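Local atomic coordinates of A putative transcriptional regulator (Rhodococcus sp., PDB entry 2HKU), a protein that probably binds DNA through a helix-turn-helix and regulates transcription, as a dimeric member of the TetR family. Residues Ala89-Gly93 / Thr206-Thr210; Val92-Thr96 / Ala145-Leu150; Val100-Leu104 / Ala193-Ile197; Val111-Thr115 / Ile172-Ile177; Leu138-Glu143 / Ser165-Trp169. All blocks are in the same frame, centred on the assembly; numbering follows the deposited sequence.

Interaction 1: residues Ala89-Gly93 / Thr206-Thr210; sequences AETVG and TVRNT
Three hydrogen bonds join Thr-91, Val-92 and Gly-93 to the backbone carbonyls of Arg-208 and Thr-210, near the end of the modelled chain. Arg-208 O takes two of them. Thr-91 OG1 donates to it over 2.7 Å, almost head-on to the carbonyl at 166°. Gly-93 N donates to the same Arg-208 O at 2.8 Å, in the carbonyl plane and on a lone pair. The third bond runs from Val-92 N to Thr-210 O, 2.6 Å long.

Thr-91 is the N-cap of helix 92-104. The first turn of a helix has backbone N-H groups without carbonyl partners inside the helix. Here Arg-208 O and Thr-210 O supply acceptors for two of them. Thr-91 OG1 also makes a weak bond to Asp-94 N.

Packing adds to these bonds. Val-92 CG1 meets Val-207 CG1 at 4.2 Å, and both side chains also touch Thr-153. Gly-93 CA lies 3.9 Å from Arg-208 CA, so the backbones come close here. The Arg-208 chain bends at chi3 (-63°), and its NH1 bonds to Ile-203 O. Thr-210 OG1 donates back to Thr-206 O at 2.9 Å, which ties the last modelled residue to the turn before it.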
# COMPACT_ATOMS: atom_id res chain seq x y z
N ALA A 89 -11.82 -9.28 -23.55
CA ALA A 89 -11.73 -9.05 -24.97
C ALA A 89 -10.67 -8.06 -25.27
O ALA A 89 -10.34 -7.25 -24.40
CB ALA A 89 -13.00 -8.54 -25.47
N GLU A 90 -10.17 -8.08 -26.51
CA GLU A 90 -10.07 -6.83 -27.26
C GLU A 90 -11.21 -5.89 -26.93
O GLU A 90 -12.38 -6.29 -26.91
CB GLU A 90 -10.04 -7.11 -28.76
CG GLU A 90 -8.81 -7.88 -29.23
CD GLU A 90 -7.77 -6.98 -29.88
OE1 GLU A 90 -6.57 -7.27 -29.74
OE2 GLU A 90 -8.17 -5.98 -30.52
N THR A 91 -10.88 -4.63 -26.66
CA THR A 91 -9.63 -4.05 -27.14
C THR A 91 -8.59 -3.98 -26.02
O THR A 91 -8.87 -4.34 -24.88
CB THR A 91 -9.84 -2.64 -27.72
OG1 THR A 91 -9.48 -1.66 -26.74
CG2 THR A 91 -11.29 -2.44 -28.12
N VAL A 92 -7.39 -3.52 -26.36
CA VAL A 92 -6.34 -3.34 -25.38
C VAL A 92 -6.67 -2.30 -24.26
O VAL A 92 -6.48 -2.58 -23.03
CB VAL A 92 -5.01 -3.05 -26.06
CG1 VAL A 92 -4.03 -2.39 -25.10
CG2 VAL A 92 -4.40 -4.34 -26.51
N GLY A 93 -7.18 -1.13 -24.66
CA GLY A 93 -7.60 -0.12 -23.70
C GLY A 93 -8.56 -0.80 -22.80
O GLY A 93 -8.57 -0.60 -21.59
N THR A 206 -3.62 4.78 -29.94
CA THR A 206 -3.58 3.82 -31.07
C THR A 206 -3.41 2.36 -30.57
O THR A 206 -4.19 1.44 -30.93
CB THR A 206 -2.54 4.25 -32.16
OG1 THR A 206 -1.24 4.45 -31.58
CG2 THR A 206 -2.99 5.58 -32.85
N VAL A 207 -2.43 2.21 -29.66
CA VAL A 207 -2.31 1.01 -28.79
C VAL A 207 -3.60 0.66 -28.07
O VAL A 207 -4.01 -0.48 -28.11
CB VAL A 207 -1.17 1.17 -27.80
CG1 VAL A 207 -0.96 -0.15 -26.99
CG2 VAL A 207 0.11 1.62 -28.52
N ARG A 208 -4.29 1.63 -27.44
CA ARG A 208 -5.53 1.34 -26.70
C ARG A 208 -6.62 0.81 -27.58
O ARG A 208 -7.51 0.09 -27.12
CB ARG A 208 -6.05 2.55 -25.91
CG ARG A 208 -5.10 3.14 -24.87
CD ARG A 208 -5.83 3.98 -23.76
NE ARG A 208 -6.53 5.17 -24.28
CZ ARG A 208 -5.97 6.36 -24.53
NH1 ARG A 208 -4.68 6.61 -24.32
NH2 ARG A 208 -6.74 7.34 -24.99
N ASN A 209 -6.63 1.24 -28.83
CA ASN A 209 -7.73 0.89 -29.77
C ASN A 209 -7.55 -0.45 -30.45
O ASN A 209 -8.54 -1.05 -30.91
CB ASN A 209 -7.90 1.97 -30.83
CG ASN A 209 -8.29 3.28 -30.24
OD1 ASN A 209 -9.17 3.33 -29.36
ND2 ASN A 209 -7.63 4.37 -30.68
N THR A 210 -6.32 -0.90 -30.55
CA THR A 210 -6.05 -2.31 -30.93
C THR A 210 -6.90 -3.41 -30.23
O THR A 210 -7.00 -3.55 -28.98
CB THR A 210 -4.60 -2.57 -30.83
OG1 THR A 210 -3.92 -1.38 -31.26
CG2 THR A 210 -4.21 -3.80 -31.68

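Interaction 2: residues Val92-Thr96 / Ala145-Leu150. With EDO (1,2-ethanediol), chain D.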
# COMPACT_ATOMS: atom_id res chain seq x y z
N VAL A 92 -7.39 -3.52 -26.36
CA VAL A 92 -6.34 -3.34 -25.38
C VAL A 92 -6.67 -2.30 -24.26
O VAL A 92 -6.48 -2.58 -23.03
CB VAL A 92 -5.01 -3.05 -26.06
CG1 VAL A 92 -4.03 -2.39 -25.10
CG2 VAL A 92 -4.40 -4.34 -26.51
N GLY A 93 -7.18 -1.13 -24.66
CA GLY A 93 -7.60 -0.12 -23.70
C GLY A 93 -8.56 -0.80 -22.80
O GLY A 93 -8.57 -0.60 -21.59
N ASP A 94 -9.36 -1.69 -23.38
CA ASP A 94 -10.42 -2.36 -22.67
C ASP A 94 -9.92 -3.54 -21.79
O ASP A 94 -10.58 -3.95 -20.85
CB ASP A 94 -11.31 -2.96 -23.70
CG ASP A 94 -12.73 -2.80 -23.36
OD1 ASP A 94 -13.12 -3.50 -22.40
OD2 ASP A 94 -13.44 -1.99 -24.04
N TYR A 95 -8.82 -4.13 -22.21
CA TYR A 95 -8.18 -5.21 -21.46
C TYR A 95 -7.65 -4.61 -20.15
O TYR A 95 -7.90 -5.16 -19.08
CB TYR A 95 -7.04 -5.72 -22.31
CG TYR A 95 -6.07 -6.69 -21.67
CD1 TYR A 95 -6.15 -8.06 -21.93
CD2 TYR A 95 -5.02 -6.21 -20.87
CE1 TYR A 95 -5.25 -8.93 -21.37
CE2 TYR A 95 -4.14 -7.06 -20.30
CZ TYR A 95 -4.22 -8.42 -20.55
OH TYR A 95 -3.29 -9.26 -19.99
N THR A 96 -6.92 -3.50 -20.29
CA THR A 96 -6.44 -2.71 -19.19
C THR A 96 -7.51 -2.22 -18.26
O THR A 96 -7.30 -2.30 -17.06
CB THR A 96 -5.53 -1.63 -19.64
OG1 THR A 96 -4.64 -2.20 -20.58
CG2 THR A 96 -4.69 -1.04 -18.45
N ALA A 145 1.35 -11.17 -18.40
CA ALA A 145 -0.03 -10.88 -18.79
C ALA A 145 -0.14 -9.41 -19.24
O ALA A 145 0.11 -9.12 -20.42
CB ALA A 145 -0.94 -11.21 -17.68
N LEU A 146 -0.38 -8.45 -18.31
CA LEU A 146 -0.40 -6.99 -18.69
C LEU A 146 0.74 -6.41 -19.51
O LEU A 146 0.49 -5.86 -20.57
CB LEU A 146 -0.61 -6.05 -17.45
CG LEU A 146 -0.86 -4.55 -17.71
CD1 LEU A 146 -2.26 -4.40 -18.34
CD2 LEU A 146 -0.74 -3.75 -16.40
N ILE A 147 1.98 -6.46 -19.03
CA ILE A 147 3.10 -5.74 -19.64
C ILE A 147 3.41 -6.33 -21.07
O ILE A 147 3.69 -5.61 -22.00
CB ILE A 147 4.40 -5.67 -18.70
CG1 ILE A 147 4.09 -5.06 -17.29
CG2 ILE A 147 5.56 -4.87 -19.32
CD1 ILE A 147 3.49 -3.62 -17.34
N ARG A 148 3.30 -7.64 -21.21
CA ARG A 148 3.41 -8.31 -22.51
C ARG A 148 2.26 -7.93 -23.46
O ARG A 148 2.53 -7.66 -24.62
CB ARG A 148 3.42 -9.82 -22.32
CG ARG A 148 3.85 -10.63 -23.58
CD ARG A 148 3.83 -12.07 -23.09
NE ARG A 148 4.28 -13.07 -24.05
CZ ARG A 148 4.13 -14.38 -23.87
NH1 ARG A 148 3.52 -14.86 -22.77
NH2 ARG A 148 4.57 -15.21 -24.81
N THR A 149 1.00 -8.01 -22.99
CA THR A 149 -0.18 -7.50 -23.75
C THR A 149 0.12 -6.06 -24.35
O THR A 149 0.01 -5.84 -25.57
CB THR A 149 -1.47 -7.58 -22.93
OG1 THR A 149 -1.77 -8.95 -22.64
CG2 THR A 149 -2.67 -7.04 -23.71
N LEU A 150 0.64 -5.16 -23.52
CA LEU A 150 1.08 -3.85 -23.95
C LEU A 150 2.25 -3.83 -24.91
O LEU A 150 2.25 -3.06 -25.87
CB LEU A 150 1.45 -2.96 -22.73
CG LEU A 150 0.39 -2.60 -21.68
CD1 LEU A 150 1.01 -1.54 -20.66
CD2 LEU A 150 -0.89 -2.08 -22.31
C1 EDO D . -1.15 -7.75 -14.31
O1 EDO D . -1.27 -8.83 -15.28
C2 EDO D . -1.66 -8.40 -13.05
O2 EDO D . -0.55 -9.21 -12.59
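The Tyr-95 ring carries the methyl of Thr-149 over one face. Thr-149 CG2 sits 3.6 Å from the ring centroid and only 8° off the normal, a CH-pi contact over the ring centre. At the edge, in the ring plane, lies Leu-146 CD1, 3.8 Å from Tyr-95 CE2. The side chains of Tyr-95 and Thr-149 approach from opposite directions.

Two torsions set this up. At chi1 170° the Tyr-95 ring swings out toward helix 125-152. Thr-149 holds OG1 anti to its carbonyl carbon, with CG2 over the ring and OG1 turned back to its own helix. There OG1 donates to Ala-145 O at 2.9 Å, from above the carbonyl plane. That carbonyl also accepts from Thr-149 N. The phenol oxygen reaches the same turn: Tyr-95 OH lies 3.1 Å from Thr-149 OG1.

Beside the ring, Thr-96 OG1 donates to Val-92 O, and its side chain crosses those of Leu-146 and Leu-150 at about a right angle. Val-92 CG1 meets Leu-150 CD2 at 4.2 Å. Leu-146 N gives its hydrogen to O1 of a bound 1,2-ethanediol at 3.2 Å, at the wider pi-type turn of 145-147. The ethanediol probably comes from the crystallisation liquor.

Ala-86 of helix 63-87 also touches Tyr-95. The two segments run nearly antiparallel, at 166° with axes 10.8 Å apart. Such antiparallel packing belongs to the all-helical C-terminal domain of TetR-family regulators.

Interaction 3: residues Val100-Leu104 / Ala193-Ile197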
# COMPACT_ATOMS: atom_id res chain seq x y z
N VAL A 100 -7.62 -3.65 -14.45
CA VAL A 100 -7.52 -2.66 -13.32
C VAL A 100 -8.81 -2.53 -12.59
O VAL A 100 -8.88 -2.63 -11.36
CB VAL A 100 -7.01 -1.29 -13.89
CG1 VAL A 100 -6.94 -0.24 -12.83
CG2 VAL A 100 -5.68 -1.49 -14.51
N GLY A 101 -9.91 -2.39 -13.34
CA GLY A 101 -11.22 -2.44 -12.71
C GLY A 101 -11.51 -3.64 -11.87
O GLY A 101 -12.21 -3.52 -10.87
N SER A 102 -11.01 -4.82 -12.25
CA SER A 102 -11.20 -6.03 -11.40
C SER A 102 -10.44 -5.97 -10.08
O SER A 102 -10.99 -6.20 -8.98
CB SER A 102 -10.70 -7.31 -12.14
OG SER A 102 -11.13 -8.47 -11.44
N LEU A 103 -9.15 -5.69 -10.19
CA LEU A 103 -8.30 -5.59 -8.95
C LEU A 103 -8.80 -4.47 -8.03
O LEU A 103 -8.83 -4.66 -6.88
CB LEU A 103 -6.83 -5.36 -9.34
CG LEU A 103 -6.19 -6.56 -10.04
CD1 LEU A 103 -4.85 -6.09 -10.46
CD2 LEU A 103 -6.18 -7.85 -9.10
N LEU A 104 -9.22 -3.32 -8.57
CA LEU A 104 -9.59 -2.17 -7.72
C LEU A 104 -11.00 -2.27 -7.23
O LEU A 104 -11.38 -1.66 -6.21
CB LEU A 104 -9.34 -0.83 -8.42
CG LEU A 104 -7.86 -0.59 -8.73
CD1 LEU A 104 -7.58 0.74 -9.44
CD2 LEU A 104 -7.03 -0.66 -7.44
N ALA A 193 -9.03 6.08 -8.91
CA ALA A 193 -7.91 5.07 -8.72
C ALA A 193 -7.60 4.39 -10.06
O ALA A 193 -6.50 4.26 -10.42
CB ALA A 193 -8.28 4.10 -7.70
N VAL A 194 -8.64 4.01 -10.84
CA VAL A 194 -8.41 3.52 -12.16
C VAL A 194 -7.65 4.49 -13.04
O VAL A 194 -6.68 4.12 -13.75
CB VAL A 194 -9.77 3.04 -12.81
CG1 VAL A 194 -9.55 2.78 -14.26
CG2 VAL A 194 -10.23 1.77 -12.12
N ALA A 195 -8.02 5.77 -12.96
CA ALA A 195 -7.33 6.83 -13.71
C ALA A 195 -5.84 7.01 -13.30
O ALA A 195 -5.00 7.37 -14.11
CB ALA A 195 -8.09 8.17 -13.58
N VAL A 196 -5.50 6.76 -12.04
CA VAL A 196 -4.04 6.86 -11.65
C VAL A 196 -3.28 5.74 -12.45
O VAL A 196 -2.22 6.00 -13.00
CB VAL A 196 -3.84 6.69 -10.08
CG1 VAL A 196 -2.43 6.30 -9.74
CG2 VAL A 196 -4.31 8.00 -9.25
N ILE A 197 -3.82 4.53 -12.52
CA ILE A 197 -3.09 3.43 -13.24
C ILE A 197 -2.96 3.81 -14.72
O ILE A 197 -1.86 3.75 -15.26
CB ILE A 197 -3.74 2.04 -13.11
CG1 ILE A 197 -3.78 1.50 -11.66
CG2 ILE A 197 -3.04 0.99 -14.06
CD1 ILE A 197 -2.40 1.19 -11.03
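This contact is a helix-helix crossing in the C-terminal domain of the TetR fold, made mainly by aliphatic side chains. Val-100 and Leu-104, one turn apart on helix 92-104, face Ala-193, Val-194 and Ile-197 of helix 190-201. Both branches of Val-100 are used. CG2 meets Ile-197 CG2 at 3.6 Å. Val-100 CG1 lies 3.8 Å from Ile-197 CG1 and 3.9 Å from Val-194 CG2. The side chains of Val-100 and Ile-197 therefore meet branch against branch.

Leu-104 works with one methyl. Its CG is anti to the carbonyl carbon (chi1 -63°) and the chain is extended beyond it, which carries CD1 across to the other helix. There Leu-104 CD1 rests 3.8 Å from Ala-193 CB and 3.9 Å from Val-194 CG2. It also lies 3.7 Å from Val-194 N, so it packs on backbone as well as on side chains. Val-194 CG2 is thus shared by Val-100 and Leu-104.

The segments cross at 132°, with axes 10.1 Å apart. Helix 161-181 closes one flank: Phe-168 touches Val-100, and Ala-171 and Leu-175 touch Ile-197. Lys-179 of that helix bonds to Leu-104 O. Helix 63-87 packs on Ser-102 and Leu-103, and Lys-166 of the second subunit touches Val-196.

Interaction 4: residues Val111-Thr115 / Ile172-Ile177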
# COMPACT_ATOMS: atom_id res chain seq x y z
N VAL A 111 -6.78 -8.02 -2.32
CA VAL A 111 -5.52 -7.22 -2.27
C VAL A 111 -5.37 -6.64 -0.84
O VAL A 111 -4.25 -6.58 -0.27
CB VAL A 111 -5.54 -6.06 -3.27
CG1 VAL A 111 -4.25 -5.21 -3.20
CG2 VAL A 111 -5.75 -6.57 -4.70
N GLU A 112 -6.46 -6.10 -0.32
CA GLU A 112 -6.42 -5.46 0.99
C GLU A 112 -6.07 -6.47 2.11
O GLU A 112 -5.19 -6.22 2.95
CB GLU A 112 -7.72 -4.72 1.26
CG GLU A 112 -7.83 -4.23 2.70
CD GLU A 112 -9.20 -3.68 3.04
OE1 GLU A 112 -10.04 -3.42 2.11
OE2 GLU A 112 -9.41 -3.53 4.26
N LEU A 113 -6.67 -7.64 2.11
CA LEU A 113 -6.18 -8.69 2.99
C LEU A 113 -4.68 -9.03 2.87
O LEU A 113 -3.98 -9.28 3.90
CB LEU A 113 -6.96 -9.99 2.77
CG LEU A 113 -6.93 -11.12 3.75
CD1 LEU A 113 -7.47 -10.53 5.08
CD2 LEU A 113 -7.88 -12.21 3.24
N PHE A 114 -4.16 -9.06 1.64
CA PHE A 114 -2.79 -9.46 1.44
C PHE A 114 -1.89 -8.31 1.93
O PHE A 114 -0.83 -8.56 2.50
CB PHE A 114 -2.53 -9.65 -0.06
CG PHE A 114 -1.08 -9.98 -0.38
CD1 PHE A 114 -0.46 -11.11 0.16
CD2 PHE A 114 -0.36 -9.16 -1.27
CE1 PHE A 114 0.87 -11.43 -0.16
CE2 PHE A 114 0.94 -9.47 -1.63
CZ PHE A 114 1.61 -10.58 -1.07
N THR A 115 -2.29 -7.05 1.67
CA THR A 115 -1.58 -5.88 2.31
C THR A 115 -1.53 -5.99 3.86
O THR A 115 -0.47 -5.69 4.48
CB THR A 115 -2.09 -4.43 1.81
OG1 THR A 115 -3.41 -4.17 2.31
CG2 THR A 115 -2.05 -4.35 0.33
N ILE A 172 -1.23 -0.58 -7.49
CA ILE A 172 -2.39 -1.31 -7.06
C ILE A 172 -2.50 -1.38 -5.51
O ILE A 172 -3.53 -1.05 -4.97
CB ILE A 172 -2.52 -2.73 -7.74
CG1 ILE A 172 -2.75 -2.58 -9.28
CG2 ILE A 172 -3.57 -3.54 -7.03
CD1 ILE A 172 -4.17 -2.05 -9.70
N PHE A 173 -1.43 -1.83 -4.82
CA PHE A 173 -1.41 -1.89 -3.34
C PHE A 173 -1.73 -0.55 -2.70
O PHE A 173 -2.65 -0.45 -1.86
CB PHE A 173 -0.03 -2.40 -2.84
CG PHE A 173 0.32 -3.81 -3.30
CD1 PHE A 173 -0.67 -4.78 -3.45
CD2 PHE A 173 1.64 -4.14 -3.57
CE1 PHE A 173 -0.27 -6.11 -3.90
CE2 PHE A 173 2.05 -5.42 -4.00
CZ PHE A 173 1.13 -6.36 -4.17
N GLY A 174 -1.05 0.49 -3.15
CA GLY A 174 -1.24 1.89 -2.56
C GLY A 174 -2.63 2.47 -2.89
O GLY A 174 -3.24 3.19 -2.07
N LEU A 175 -3.14 2.18 -4.08
CA LEU A 175 -4.53 2.59 -4.41
C LEU A 175 -5.59 1.85 -3.61
O LEU A 175 -6.54 2.46 -3.11
CB LEU A 175 -4.86 2.47 -5.92
CG LEU A 175 -4.01 3.36 -6.76
CD1 LEU A 175 -3.78 2.93 -8.26
CD2 LEU A 175 -4.51 4.77 -6.62
N VAL A 176 -5.45 0.55 -3.48
CA VAL A 176 -6.37 -0.24 -2.64
C VAL A 176 -6.35 0.23 -1.20
O VAL A 176 -7.39 0.34 -0.60
CB VAL A 176 -6.12 -1.80 -2.65
CG1 VAL A 176 -6.94 -2.53 -1.55
CG2 VAL A 176 -6.51 -2.36 -4.03
N ILE A 177 -5.17 0.46 -0.65
CA ILE A 177 -5.10 0.87 0.74
C ILE A 177 -5.81 2.23 0.97
O ILE A 177 -6.61 2.38 1.89
CB ILE A 177 -3.60 0.98 1.19
CG1 ILE A 177 -3.02 -0.46 1.28
CG2 ILE A 177 -3.59 1.59 2.58
CD1 ILE A 177 -1.46 -0.57 1.21
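Val-111, Phe-173 and Val-176 form the centre of this contact. Val-111 CG1 touches the Phe-173 ring at its edge, in plane, 3.6 Å from Phe-173 CD1. The same methyl lies 3.7 Å from Val-176 CG2. CG1 is anti to the Val-111 backbone N (chi1 179°), which places it between the ring and the second valine. The other methyl of Val-176, CG1, packs on Glu-112 CB at 3.6 Å. The carboxylate of Glu-112 goes elsewhere, with OE1 bonded to Thr-180 OG1.

The far rim of the Phe-173 ring meets a second ring. Phe-173 CZ comes to the edge of Phe-114, 4.0 Å from Phe-114 CE2. Thr-115 CG2 adds a methyl 4.0 Å from Phe-173 CD1, and also lies 3.9 Å from Ile-177 CD1. Thr-115 OG1 donates to Glu-112 O at 2.8 Å, three residues back. A glycine in place of Thr-115 would probably leave a gap between Phe-173 and Ile-177 and Glu-112 O without this bond.

The segments cross at -100° between helices 108-120 and 161-181 of the C-terminal domain. Ile-177 of the second subunit also touches Thr-115 and Phe-173. The chemistry is apolar across the crossing, and the one buried hydroxyl is satisfied within its own helix.

Interaction 5: residues Leu138-Glu143 / Ser165-Trp169. With EDO (1,2-ethanediol), chain D.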
# COMPACT_ATOMS: atom_id res chain seq x y z
N LEU A 138 3.02 -12.60 -8.25
CA LEU A 138 2.20 -11.47 -8.74
C LEU A 138 3.04 -10.68 -9.75
O LEU A 138 2.56 -10.34 -10.84
CB LEU A 138 1.78 -10.52 -7.61
CG LEU A 138 0.81 -11.02 -6.55
CD1 LEU A 138 0.45 -10.08 -5.38
CD2 LEU A 138 -0.56 -11.41 -7.34
N HIS A 139 4.29 -10.40 -9.40
CA HIS A 139 5.16 -9.61 -10.29
C HIS A 139 5.55 -10.31 -11.61
O HIS A 139 5.49 -9.69 -12.70
CB HIS A 139 6.46 -9.20 -9.53
CG HIS A 139 6.23 -8.19 -8.42
ND1 HIS A 139 7.05 -8.10 -7.32
CD2 HIS A 139 5.36 -7.17 -8.30
CE1 HIS A 139 6.66 -7.09 -6.54
NE2 HIS A 139 5.65 -6.49 -7.14
N SER A 140 5.81 -11.62 -11.54
CA SER A 140 5.99 -12.45 -12.79
C SER A 140 4.71 -12.44 -13.61
O SER A 140 4.73 -12.30 -14.84
CB SER A 140 6.33 -13.94 -12.42
OG SER A 140 7.62 -13.86 -11.88
N SER A 141 3.62 -12.62 -12.91
CA SER A 141 2.37 -12.69 -13.56
C SER A 141 2.11 -11.37 -14.33
O SER A 141 1.54 -11.41 -15.42
CB SER A 141 1.22 -13.04 -12.59
OG SER A 141 0.78 -11.84 -11.92
N GLY A 142 2.62 -10.23 -13.83
CA GLY A 142 2.33 -8.95 -14.47
C GLY A 142 3.17 -8.73 -15.70
O GLY A 142 2.68 -8.13 -16.68
N GLU A 143 4.45 -9.17 -15.66
CA GLU A 143 5.26 -9.19 -16.86
C GLU A 143 4.56 -9.94 -17.98
O GLU A 143 4.53 -9.42 -19.10
CB GLU A 143 6.59 -9.90 -16.59
CG GLU A 143 7.44 -9.15 -15.55
CD GLU A 143 8.65 -10.01 -15.15
OE1 GLU A 143 8.88 -11.02 -15.86
OE2 GLU A 143 9.24 -9.69 -14.11
N SER A 165 6.35 -4.25 -14.07
CA SER A 165 5.40 -5.06 -13.30
C SER A 165 5.31 -4.58 -11.87
O SER A 165 4.21 -4.59 -11.29
CB SER A 165 5.71 -6.59 -13.33
OG SER A 165 4.53 -7.29 -12.81
N LYS A 166 6.46 -4.26 -11.25
CA LYS A 166 6.47 -3.82 -9.88
C LYS A 166 5.85 -2.44 -9.71
O LYS A 166 5.29 -2.16 -8.68
CB LYS A 166 7.92 -3.80 -9.33
CG LYS A 166 8.54 -5.25 -9.19
CD LYS A 166 10.02 -5.16 -8.88
CE LYS A 166 10.59 -6.62 -8.58
NZ LYS A 166 11.92 -6.35 -7.82
N ALA A 167 6.00 -1.58 -10.71
CA ALA A 167 5.34 -0.26 -10.72
C ALA A 167 3.86 -0.40 -10.81
O ALA A 167 3.11 0.32 -10.14
CB ALA A 167 5.86 0.60 -11.91
N PHE A 168 3.41 -1.39 -11.57
CA PHE A 168 1.97 -1.69 -11.66
C PHE A 168 1.47 -2.25 -10.26
O PHE A 168 0.51 -1.77 -9.68
CB PHE A 168 1.66 -2.72 -12.76
CG PHE A 168 0.13 -3.14 -12.78
CD1 PHE A 168 -0.81 -2.31 -13.38
CD2 PHE A 168 -0.31 -4.32 -12.16
CE1 PHE A 168 -2.21 -2.68 -13.39
CE2 PHE A 168 -1.65 -4.74 -12.13
CZ PHE A 168 -2.65 -3.89 -12.71
N TRP A 169 2.12 -3.28 -9.75
CA TRP A 169 1.68 -3.83 -8.47
C TRP A 169 1.73 -2.87 -7.25
O TRP A 169 0.85 -2.91 -6.41
CB TRP A 169 2.35 -5.21 -8.18
CG TRP A 169 1.51 -6.32 -8.88
CD1 TRP A 169 1.83 -6.99 -10.04
CD2 TRP A 169 0.23 -6.78 -8.47
NE1 TRP A 169 0.78 -7.84 -10.38
CE2 TRP A 169 -0.20 -7.72 -9.42
CE3 TRP A 169 -0.63 -6.44 -7.40
CZ2 TRP A 169 -1.45 -8.34 -9.33
CZ3 TRP A 169 -1.86 -7.09 -7.30
CH2 TRP A 169 -2.22 -8.07 -8.21
C1 EDO D . -1.15 -7.75 -14.31
O1 EDO D . -1.27 -8.83 -15.28
C2 EDO D . -1.66 -8.40 -13.05
O2 EDO D . -0.55 -9.21 -12.59
O HOH W 1 5.81 -3.93 -6.55
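In Ser-165, chi1 -167° carries the hydroxyl across to His-139 O. His-139 holds CG anti to its carbonyl carbon, and this turns its ring toward Lys-166 and Trp-169. Ser-165 OG donates to His-139 O at 2.6 Å, in the carbonyl plane and on a lone pair. That carbonyl also accepts from Glu-143 N.

The His-139 ring has Lys-166 CG over one face, 3.6 Å from its centroid and 3° off the normal. Trp-169 CB lies at its edge, 3.6 Å from His-139 CD2. A water bonds to His-139 NE2 and donates to Lys-166 O. The amine of Lys-166 makes a salt bridge to Glu-192 of the second subunit.

The contact joins helices 125-152 and 161-181 in the C-terminal domain of the TetR fold. The segments cross at 114°, with axes 8.8 Å apart. Gly-142 and Ser-165 lie at the close point, where Gly-142 CA is 3.2 Å from Ser-165 OG.

The Trp-169 indole has a neighbour over each face, both toward the rim. Leu-138 CB packs over one face, 4.0 Å from the centroid of the five-membered ring, and Phe-168 CE2 lies over the opposite one. Leu-138 CD2 meets CZ2 of Trp-169 at 3.8 Å. Trp-169 NE1 donates to O2 of the bound ethanediol at 2.9 Å. An alanine at Trp-169 would leave Leu-138 and Phe-168 without the ring between them and is likely to open a gap there. Ser-141 OG bonds back to Leu-138 O.

How the interactions relate
All five contacts lie in the helical part of the chain that follows the DNA-binding region, with interaction 1 at its far end, its centre about 24 Å from the centre of the chain. Interactions 1, 2 and 3 use helix 92-104 and follow it from its first turn to its last. Interactions 4 and 5 share helix 161-181, with centres about 14 Å apart. Interactions 2 and 5 share helix 125-152 and touch the same ethanediol. Phe-168 links interaction 5 to interactions 2 and 3, and Leu-138 links it to interaction 4. Along the chain, interactions 3, 4 and 5 nest inside the loop closed by interaction 1. The second subunit touches 3, 4 and 5, so the core adjoins the dimer interface.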